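Local coordinates for protein DNA-3-methyladenine glycosidase II, putative (Deinococcus radiodurans, PDB 2YG9) that is a putative DNA-3-methyladenine glycosidase with an all-helical fold, of the HhH-GPD superfamily of base excision DNA repair proteins, at residues A[164-177]-A[200-212]. Sequence-based numbering, arbitrary orientation.
Sequences LFALARPDVFSSGD and WAPYRSLASRYLW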
ATOM      1  N   LEU A 164      -2.670   2.914   0.357  1.00  5.98           N
ATOM      2  CA  LEU A 164      -3.153   2.822  -1.010  1.00  6.20           C
ATOM      3  C   LEU A 164      -3.869   1.502  -1.278  1.00  6.30           C
ATOM      4  O   LEU A 164      -5.022   1.488  -1.737  1.00  5.37           O
ATOM      5  CB  LEU A 164      -2.018   3.070  -2.000  1.00  5.55           C
ATOM      6  CG  LEU A 164      -2.301   3.324  -3.493  1.00  5.42           C
ATOM      7  CD1 LEU A 164      -1.002   3.934  -4.076  1.00  4.94           C
ATOM      8  CD2 LEU A 164      -2.715   2.054  -4.290  1.00  4.72           C
ATOM      9  N   PHE A 165      -3.207   0.390  -0.962  1.00  6.29           N
ATOM     10  CA  PHE A 165      -3.739  -0.897  -1.283  1.00  7.57           C
ATOM     11  C   PHE A 165      -4.653  -1.502  -0.222  1.00  9.15           C
ATOM     12  O   PHE A 165      -5.608  -2.176  -0.605  1.00 11.08           O
ATOM     13  CB  PHE A 165      -2.657  -1.893  -1.654  1.00  7.95           C
ATOM     14  CG  PHE A 165      -1.986  -1.594  -2.943  1.00  6.94           C
ATOM     15  CD1 PHE A 165      -2.614  -1.883  -4.153  1.00  9.09           C
ATOM     16  CD2 PHE A 165      -0.741  -1.012  -2.967  1.00  7.87           C
ATOM     17  CE1 PHE A 165      -1.972  -1.622  -5.366  1.00  9.61           C
ATOM     18  CE2 PHE A 165      -0.105  -0.761  -4.170  1.00  6.87           C
ATOM     19  CZ  PHE A 165      -0.729  -1.043  -5.358  1.00  8.62           C
ATOM     20  N   ALA A 166      -4.393  -1.310   1.065  1.00  9.15           N
ATOM     21  CA  ALA A 166      -5.264  -1.954   2.095  1.00  9.46           C
ATOM     22  C   ALA A 166      -6.453  -1.064   2.426  1.00  9.82           C
ATOM     23  O   ALA A 166      -7.626  -1.498   2.403  1.00 12.03           O
ATOM     24  CB  ALA A 166      -4.481  -2.302   3.380  1.00  9.53           C
ATOM     25  N   LEU A 167      -6.166   0.194   2.692  1.00  9.52           N
ATOM     26  CA  LEU A 167      -7.180   1.127   3.124  1.00  9.45           C
ATOM     27  C   LEU A 167      -7.876   1.772   1.917  1.00  9.37           C
ATOM     28  O   LEU A 167      -8.877   2.451   2.104  1.00  8.37           O
ATOM     29  CB  LEU A 167      -6.579   2.192   4.051  1.00  9.90           C
ATOM     30  CG  LEU A 167      -5.817   1.669   5.280  1.00  9.59           C
ATOM     31  CD1 LEU A 167      -5.469   2.771   6.258  1.00  4.38           C
ATOM     32  CD2 LEU A 167      -6.560   0.495   5.948  1.00  6.14           C
ATOM     33  N   ALA A 168      -7.365   1.519   0.703  1.00  8.71           N
ATOM     34  CA  ALA A 168      -7.917   2.129  -0.549  1.00  8.91           C
ATOM     35  C   ALA A 168      -8.060   3.650  -0.512  1.00  8.82           C
ATOM     36  O   ALA A 168      -8.972   4.252  -1.107  1.00  8.54           O
ATOM     37  CB  ALA A 168      -9.243   1.456  -0.933  1.00  8.31           C
ATOM     38  N   ARG A 169      -7.109   4.304   0.133  1.00  8.76           N
ATOM     39  CA  ARG A 169      -7.101   5.746   0.105  1.00  7.94           C
ATOM     40  C   ARG A 169      -6.744   6.246  -1.283  1.00  7.48           C
ATOM     41  O   ARG A 169      -5.880   5.666  -1.926  1.00  6.50           O
ATOM     42  CB  ARG A 169      -6.163   6.277   1.131  1.00  8.33           C
ATOM     43  CG  ARG A 169      -6.516   5.787   2.478  1.00  9.59           C
ATOM     44  CD  ARG A 169      -6.447   6.836   3.433  1.00 12.45           C
ATOM     45  NE  ARG A 169      -6.954   6.434   4.758  1.00 14.16           N
ATOM     46  CZ  ARG A 169      -6.772   7.173   5.855  1.00 14.07           C
ATOM     47  NH1 ARG A 169      -6.042   8.281   5.789  1.00 11.30           N
ATOM     48  NH2 ARG A 169      -7.264   6.777   7.021  1.00 13.27           N
ATOM     49  N   PRO A 170      -7.455   7.285  -1.766  1.00  7.12           N
ATOM     50  CA  PRO A 170      -7.349   7.725  -3.169  1.00  7.09           C
ATOM     51  C   PRO A 170      -6.226   8.691  -3.568  1.00  6.95           C
ATOM     52  O   PRO A 170      -6.036   8.941  -4.772  1.00  8.18           O
ATOM     53  CB  PRO A 170      -8.673   8.424  -3.373  1.00  6.53           C
ATOM     54  CG  PRO A 170      -8.885   9.115  -2.071  1.00  7.65           C
ATOM     55  CD  PRO A 170      -8.465   8.092  -1.044  1.00  7.25           C
ATOM     56  N   ASP A 171      -5.470   9.243  -2.627  1.00  7.26           N
ATOM     57  CA  ASP A 171      -4.623  10.348  -2.963  1.00  7.39           C
ATOM     58  C   ASP A 171      -3.176  10.190  -2.453  1.00  7.77           C
ATOM     59  O   ASP A 171      -2.603  11.097  -1.827  1.00  7.32           O
ATOM     60  CB  ASP A 171      -5.249  11.668  -2.481  1.00  8.17           C
ATOM     61  CG  ASP A 171      -4.604  12.858  -3.125  1.00  9.00           C
ATOM     62  OD1 ASP A 171      -4.084  12.732  -4.263  1.00  6.96           O
ATOM     63  OD2 ASP A 171      -4.577  13.920  -2.503  1.00 11.45           O
ATOM     64  N   VAL A 172      -2.600   9.029  -2.750  1.00  7.17           N
ATOM     65  CA  VAL A 172      -1.282   8.662  -2.265  1.00  6.64           C
ATOM     66  C   VAL A 172      -0.281   8.511  -3.412  1.00  7.18           C
ATOM     67  O   VAL A 172      -0.433   7.625  -4.237  1.00  8.21           O
ATOM     68  CB  VAL A 172      -1.306   7.317  -1.529  1.00  5.98           C
ATOM     69  CG1 VAL A 172       0.145   6.990  -0.977  1.00  3.60           C
ATOM     70  CG2 VAL A 172      -2.373   7.297  -0.370  1.00  3.92           C
ATOM     71  N   PHE A 173       0.727   9.370  -3.452  1.00  6.35           N
ATOM     72  CA  PHE A 173       1.871   9.166  -4.311  1.00  6.44           C
ATOM     73  C   PHE A 173       3.060   8.942  -3.404  1.00  6.56           C
ATOM     74  O   PHE A 173       3.458   9.844  -2.693  1.00  7.22           O
ATOM     75  CB  PHE A 173       2.139  10.358  -5.225  1.00  6.79           C
ATOM     76  CG  PHE A 173       3.320  10.151  -6.150  1.00  7.79           C
ATOM     77  CD1 PHE A 173       3.182   9.437  -7.328  1.00  7.68           C
ATOM     78  CD2 PHE A 173       4.572  10.610  -5.813  1.00  8.54           C
ATOM     79  CE1 PHE A 173       4.278   9.191  -8.151  1.00  6.43           C
ATOM     80  CE2 PHE A 173       5.644  10.418  -6.647  1.00  6.43           C
ATOM     81  CZ  PHE A 173       5.497   9.681  -7.804  1.00  5.73           C
ATOM     82  N   SER A 174       3.626   7.748  -3.481  1.00  6.30           N
ATOM     83  CA  SER A 174       4.812   7.351  -2.775  1.00  6.47           C
ATOM     84  C   SER A 174       6.094   7.785  -3.504  1.00  6.70           C
ATOM     85  O   SER A 174       6.538   7.156  -4.447  1.00  6.37           O
ATOM     86  CB  SER A 174       4.754   5.838  -2.541  1.00  7.54           C
ATOM     87  OG  SER A 174       5.741   5.411  -1.621  1.00  9.54           O
ATOM     88  N   SER A 175       6.713   8.867  -3.009  1.00  7.18           N
ATOM     89  CA  SER A 175       7.872   9.464  -3.633  1.00  7.56           C
ATOM     90  C   SER A 175       9.130   8.617  -3.413  1.00  7.83           C
ATOM     91  O   SER A 175      10.116   8.814  -4.100  1.00  8.72           O
ATOM     92  CB  SER A 175       8.087  10.835  -3.080  1.00  7.61           C
ATOM     93  OG  SER A 175       8.548  10.687  -1.733  1.00  9.65           O
ATOM     94  N   GLY A 176       9.062   7.664  -2.494  1.00  8.10           N
ATOM     95  CA  GLY A 176      10.105   6.644  -2.307  1.00  8.90           C
ATOM     96  C   GLY A 176       9.935   5.332  -3.054  1.00  9.14           C
ATOM     97  O   GLY A 176      10.729   4.438  -2.889  1.00 10.60           O
ATOM     98  N   ASP A 177       8.910   5.209  -3.884  1.00  8.75           N
ATOM     99  CA  ASP A 177       8.737   4.031  -4.716  1.00  9.16           C
ATOM    100  C   ASP A 177       9.578   4.272  -5.956  1.00  9.56           C
ATOM    101  O   ASP A 177       9.355   5.233  -6.694  1.00  7.80           O
ATOM    102  CB  ASP A 177       7.278   3.820  -5.113  1.00  8.45           C
ATOM    103  CG  ASP A 177       7.049   2.513  -5.829  1.00  9.00           C
ATOM    104  OD1 ASP A 177       7.252   2.450  -7.063  1.00  9.46           O
ATOM    105  OD2 ASP A 177       6.637   1.534  -5.165  1.00  9.00           O
ATOM    106  N   TRP A 200      -2.276  15.535 -10.253  1.00 10.39           N
ATOM    107  CA  TRP A 200      -3.087  14.330 -10.176  1.00  9.07           C
ATOM    108  C   TRP A 200      -3.977  14.296  -8.976  1.00  8.45           C
ATOM    109  O   TRP A 200      -4.973  13.619  -9.001  1.00  8.66           O
ATOM    110  CB  TRP A 200      -2.204  13.085 -10.178  1.00  8.32           C
ATOM    111  CG  TRP A 200      -1.292  12.987 -11.364  1.00  6.03           C
ATOM    112  CD1 TRP A 200      -1.424  13.607 -12.574  1.00  6.23           C
ATOM    113  CD2 TRP A 200      -0.112  12.192 -11.450  1.00  6.04           C
ATOM    114  NE1 TRP A 200      -0.387  13.251 -13.401  1.00  8.21           N
ATOM    115  CE2 TRP A 200       0.413  12.357 -12.753  1.00  3.98           C
ATOM    116  CE3 TRP A 200       0.531  11.332 -10.567  1.00  5.45           C
ATOM    117  CZ2 TRP A 200       1.578  11.719 -13.177  1.00  6.27           C
ATOM    118  CZ3 TRP A 200       1.677  10.677 -10.993  1.00  6.18           C
ATOM    119  CH2 TRP A 200       2.191  10.885 -12.288  1.00  6.43           C
ATOM    120  N   ALA A 201      -3.625  15.026  -7.923  1.00  8.78           N
ATOM    121  CA  ALA A 201      -4.499  15.162  -6.746  1.00  8.62           C
ATOM    122  C   ALA A 201      -5.901  15.605  -7.171  1.00  8.22           C
ATOM    123  O   ALA A 201      -6.007  16.420  -8.042  1.00  6.79           O
ATOM    124  CB  ALA A 201      -3.893  16.157  -5.788  1.00  7.92           C
ATOM    125  N   PRO A 202      -6.968  15.064  -6.554  1.00  8.34           N
ATOM    126  CA  PRO A 202      -7.039  14.106  -5.437  1.00  8.47           C
ATOM    127  C   PRO A 202      -7.061  12.612  -5.803  1.00  8.29           C
ATOM    128  O   PRO A 202      -7.623  11.797  -5.026  1.00  7.89           O
ATOM    129  CB  PRO A 202      -8.364  14.480  -4.786  1.00  8.34           C
ATOM    130  CG  PRO A 202      -9.223  14.729  -5.949  1.00  8.37           C
ATOM    131  CD  PRO A 202      -8.323  15.516  -6.917  1.00  9.03           C
ATOM    132  N   TYR A 203      -6.391  12.254  -6.911  1.00  8.31           N
ATOM    133  CA  TYR A 203      -6.412  10.879  -7.437  1.00  7.43           C
ATOM    134  C   TYR A 203      -4.986  10.371  -7.674  1.00  7.39           C
ATOM    135  O   TYR A 203      -4.703   9.714  -8.641  1.00  5.61           O
ATOM    136  CB  TYR A 203      -7.237  10.804  -8.735  1.00  8.53           C
ATOM    137  CG  TYR A 203      -8.639  11.390  -8.603  1.00  8.61           C
ATOM    138  CD1 TYR A 203      -9.595  10.783  -7.798  1.00 10.51           C
ATOM    139  CD2 TYR A 203      -8.990  12.576  -9.276  1.00 10.93           C
ATOM    140  CE1 TYR A 203     -10.874  11.338  -7.651  1.00  9.04           C
ATOM    141  CE2 TYR A 203     -10.256  13.119  -9.143  1.00 10.86           C
ATOM    142  CZ  TYR A 203     -11.190  12.493  -8.338  1.00 11.28           C
ATOM    143  OH  TYR A 203     -12.466  13.013  -8.245  1.00 13.20           O
ATOM    144  N   ARG A 204      -4.089  10.687  -6.750  1.00  6.54           N
ATOM    145  CA  ARG A 204      -2.687  10.240  -6.879  1.00  6.72           C
ATOM    146  C   ARG A 204      -2.532   8.738  -6.748  1.00  5.65           C
ATOM    147  O   ARG A 204      -1.596   8.172  -7.310  1.00  5.11           O
ATOM    148  CB  ARG A 204      -1.815  11.011  -5.903  1.00  5.30           C
ATOM    149  CG  ARG A 204      -1.371  12.313  -6.515  1.00  7.57           C
ATOM    150  CD  ARG A 204      -0.632  13.181  -5.555  1.00  8.74           C
ATOM    151  NE  ARG A 204      -1.467  13.692  -4.457  1.00 11.23           N
ATOM    152  CZ  ARG A 204      -1.018  14.558  -3.562  1.00 12.07           C
ATOM    153  NH1 ARG A 204       0.228  14.990  -3.647  1.00 14.98           N
ATOM    154  NH2 ARG A 204      -1.807  15.003  -2.595  1.00 13.51           N
ATOM    155  N   SER A 205      -3.456   8.079  -6.025  1.00  6.08           N
ATOM    156  CA  SER A 205      -3.401   6.614  -5.879  1.00  6.05           C
ATOM    157  C   SER A 205      -3.654   5.927  -7.214  1.00  5.99           C
ATOM    158  O   SER A 205      -2.890   5.080  -7.605  1.00  5.73           O
ATOM    159  CB  SER A 205      -4.413   6.074  -4.838  1.00  6.60           C
ATOM    160  OG  SER A 205      -4.077   6.517  -3.540  1.00 10.14           O
ATOM    161  N   LEU A 206      -4.718   6.291  -7.919  1.00  5.35           N
ATOM    162  CA  LEU A 206      -4.983   5.668  -9.213  1.00  5.40           C
ATOM    163  C   LEU A 206      -3.928   6.040 -10.250  1.00  4.87           C
ATOM    164  O   LEU A 206      -3.554   5.183 -11.059  1.00  4.98           O
ATOM    165  CB  LEU A 206      -6.421   5.971  -9.722  1.00  4.90           C
ATOM    166  CG  LEU A 206      -6.911   5.243 -10.977  1.00  6.29           C
ATOM    167  CD1 LEU A 206      -6.998   3.712 -10.752  1.00  3.82           C
ATOM    168  CD2 LEU A 206      -8.268   5.831 -11.468  1.00  5.18           C
ATOM    169  N   ALA A 207      -3.450   7.283 -10.224  1.00  5.42           N
ATOM    170  CA  ALA A 207      -2.338   7.695 -11.105  1.00  5.19           C
ATOM    171  C   ALA A 207      -1.153   6.770 -10.833  1.00  5.48           C
ATOM    172  O   ALA A 207      -0.587   6.254 -11.738  1.00  6.31           O
ATOM    173  CB  ALA A 207      -1.929   9.107 -10.843  1.00  6.00           C
ATOM    174  N   SER A 208      -0.796   6.593  -9.557  1.00  6.15           N
ATOM    175  CA  SER A 208       0.273   5.669  -9.158  1.00  5.40           C
ATOM    176  C   SER A 208       0.037   4.252  -9.744  1.00  6.20           C
ATOM    177  O   SER A 208       0.932   3.657 -10.338  1.00  6.24           O
ATOM    178  CB  SER A 208       0.369   5.619  -7.637  1.00  5.45           C
ATOM    179  OG  SER A 208       0.911   6.803  -7.101  1.00  3.68           O
ATOM    180  N   ARG A 209      -1.175   3.729  -9.588  1.00  5.48           N
ATOM    181  CA  ARG A 209      -1.507   2.412 -10.119  1.00  6.14           C
ATOM    182  C   ARG A 209      -1.371   2.337 -11.648  1.00  6.79           C
ATOM    183  O   ARG A 209      -0.914   1.305 -12.195  1.00  7.09           O
ATOM    184  CB  ARG A 209      -2.905   1.998  -9.654  1.00  6.02           C
ATOM    185  CG  ARG A 209      -2.964   1.732  -8.141  1.00  6.13           C
ATOM    186  CD  ARG A 209      -4.390   1.391  -7.709  1.00  5.40           C
ATOM    187  NE  ARG A 209      -4.853   0.153  -8.358  1.00  8.15           N
ATOM    188  CZ  ARG A 209      -6.130  -0.191  -8.574  1.00  6.11           C
ATOM    189  NH1 ARG A 209      -7.128   0.622  -8.272  1.00  6.23           N
ATOM    190  NH2 ARG A 209      -6.397  -1.341  -9.165  1.00  6.46           N
ATOM    191  N   TYR A 210      -1.711   3.424 -12.331  1.00  6.67           N
ATOM    192  CA  TYR A 210      -1.488   3.491 -13.780  1.00  5.98           C
ATOM    193  C   TYR A 210      -0.021   3.568 -14.156  1.00  5.13           C
ATOM    194  O   TYR A 210       0.378   3.000 -15.159  1.00  4.08           O
ATOM    195  CB  TYR A 210      -2.310   4.626 -14.438  1.00  6.42           C
ATOM    196  CG  TYR A 210      -3.715   4.202 -14.815  1.00  5.93           C
ATOM    197  CD1 TYR A 210      -3.937   3.270 -15.843  1.00  5.30           C
ATOM    198  CD2 TYR A 210      -4.805   4.673 -14.121  1.00  6.83           C
ATOM    199  CE1 TYR A 210      -5.235   2.843 -16.172  1.00  5.43           C
ATOM    200  CE2 TYR A 210      -6.100   4.250 -14.442  1.00  8.03           C
ATOM    201  CZ  TYR A 210      -6.309   3.338 -15.472  1.00  5.07           C
ATOM    202  OH  TYR A 210      -7.619   2.956 -15.752  1.00  8.76           O
ATOM    203  N   LEU A 211       0.805   4.271 -13.379  1.00  6.34           N
ATOM    204  CA  LEU A 211       2.253   4.200 -13.612  1.00  6.01           C
ATOM    205  C   LEU A 211       2.825   2.777 -13.480  1.00  7.08           C
ATOM    206  O   LEU A 211       3.664   2.330 -14.308  1.00  6.07           O
ATOM    207  CB  LEU A 211       3.012   5.173 -12.702  1.00  8.07           C
ATOM    208  CG  LEU A 211       2.893   6.680 -12.999  1.00  6.71           C
ATOM    209  CD1 LEU A 211       3.709   7.446 -11.974  1.00  6.73           C
ATOM    210  CD2 LEU A 211       3.324   6.996 -14.433  1.00 10.10           C
ATOM    211  N   TRP A 212       2.400   2.051 -12.450  1.00  7.04           N
ATOM    212  CA  TRP A 212       2.857   0.672 -12.289  1.00  6.83           C
ATOM    213  C   TRP A 212       2.299  -0.192 -13.432  1.00  7.01           C
ATOM    214  O   TRP A 212       2.975  -1.119 -13.936  1.00  5.32           O
ATOM    215  CB  TRP A 212       2.416   0.089 -10.933  1.00  6.87           C
ATOM    216  CG  TRP A 212       3.162   0.636  -9.727  1.00  7.79           C
ATOM    217  CD1 TRP A 212       4.502   0.779  -9.598  1.00  5.94           C
ATOM    218  CD2 TRP A 212       2.588   1.096  -8.492  1.00  7.50           C
ATOM    219  NE1 TRP A 212       4.812   1.277  -8.352  1.00  7.62           N
ATOM    220  CE2 TRP A 212       3.655   1.485  -7.655  1.00  9.55           C
ATOM    221  CE3 TRP A 212       1.281   1.174  -7.997  1.00  8.26           C
ATOM    222  CZ2 TRP A 212       3.455   1.980  -6.355  1.00  7.72           C
ATOM    223  CZ3 TRP A 212       1.087   1.678  -6.700  1.00  7.72           C
ATOM    224  CH2 TRP A 212       2.169   2.079  -5.915  1.00  7.26           C
TER
HETATM  225  O   HOH W   1      -7.120   7.655  -6.910  1.00  7.43           O
HETATM  226  O   HOH W   2       1.713   5.771  -4.682  1.00 10.35           O
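Asp171 and Arg204 show how a single side chain can fasten a loop to the first turn of a helix. Followed outward from CB, which lies against the carbonyl oxygen of Pro202, Asp171 turns CG away from its own backbone N (chi1 -164°) and thereby sets the carboxylate over the helix start. OD1 takes two donors: the backbone N of Arg204, received on the anti lone pair, and NE of Arg204 at 2.8 Å, which arrives from above the carboxylate plane. OD2 then accepts NH2 of Arg204 at 3.0 Å. The guanidinium, brought round by a bend at chi3, thus grips side-on, its two N-H bonds almost straight although the planes are 46° apart. Beside this salt bridge, Ser205 OG donates to Arg169 O at 2.6 Å and accepts from Val172 N, while Ser205 N bonds to Pro170 O, which also accepts a hydrogen bond from a water that itself accepts one from Leu206 N. In this HhH-GPD superfamily protein, the chain leaving helix 156-166 is in this way tied across the beginning of helix 204-219. Further along, Leu164 drops as a knob among Ser205, Ser208, Arg209 and Trp212; its CD2 also lies over the ring centre of Phe165. That ring runs nearly parallel to the six-membered ring of Trp212 but is slid well aside, with CZ of Phe165 3.5 Å from CZ3 of Trp212. On the pyrrole side of the indole, near its plane, NE1 of Trp212 donates to OD1 of Asp177 at 3.0 Å, a carboxylate that also accepts from Trp157 and caps helix 178-187 through Leu180 N.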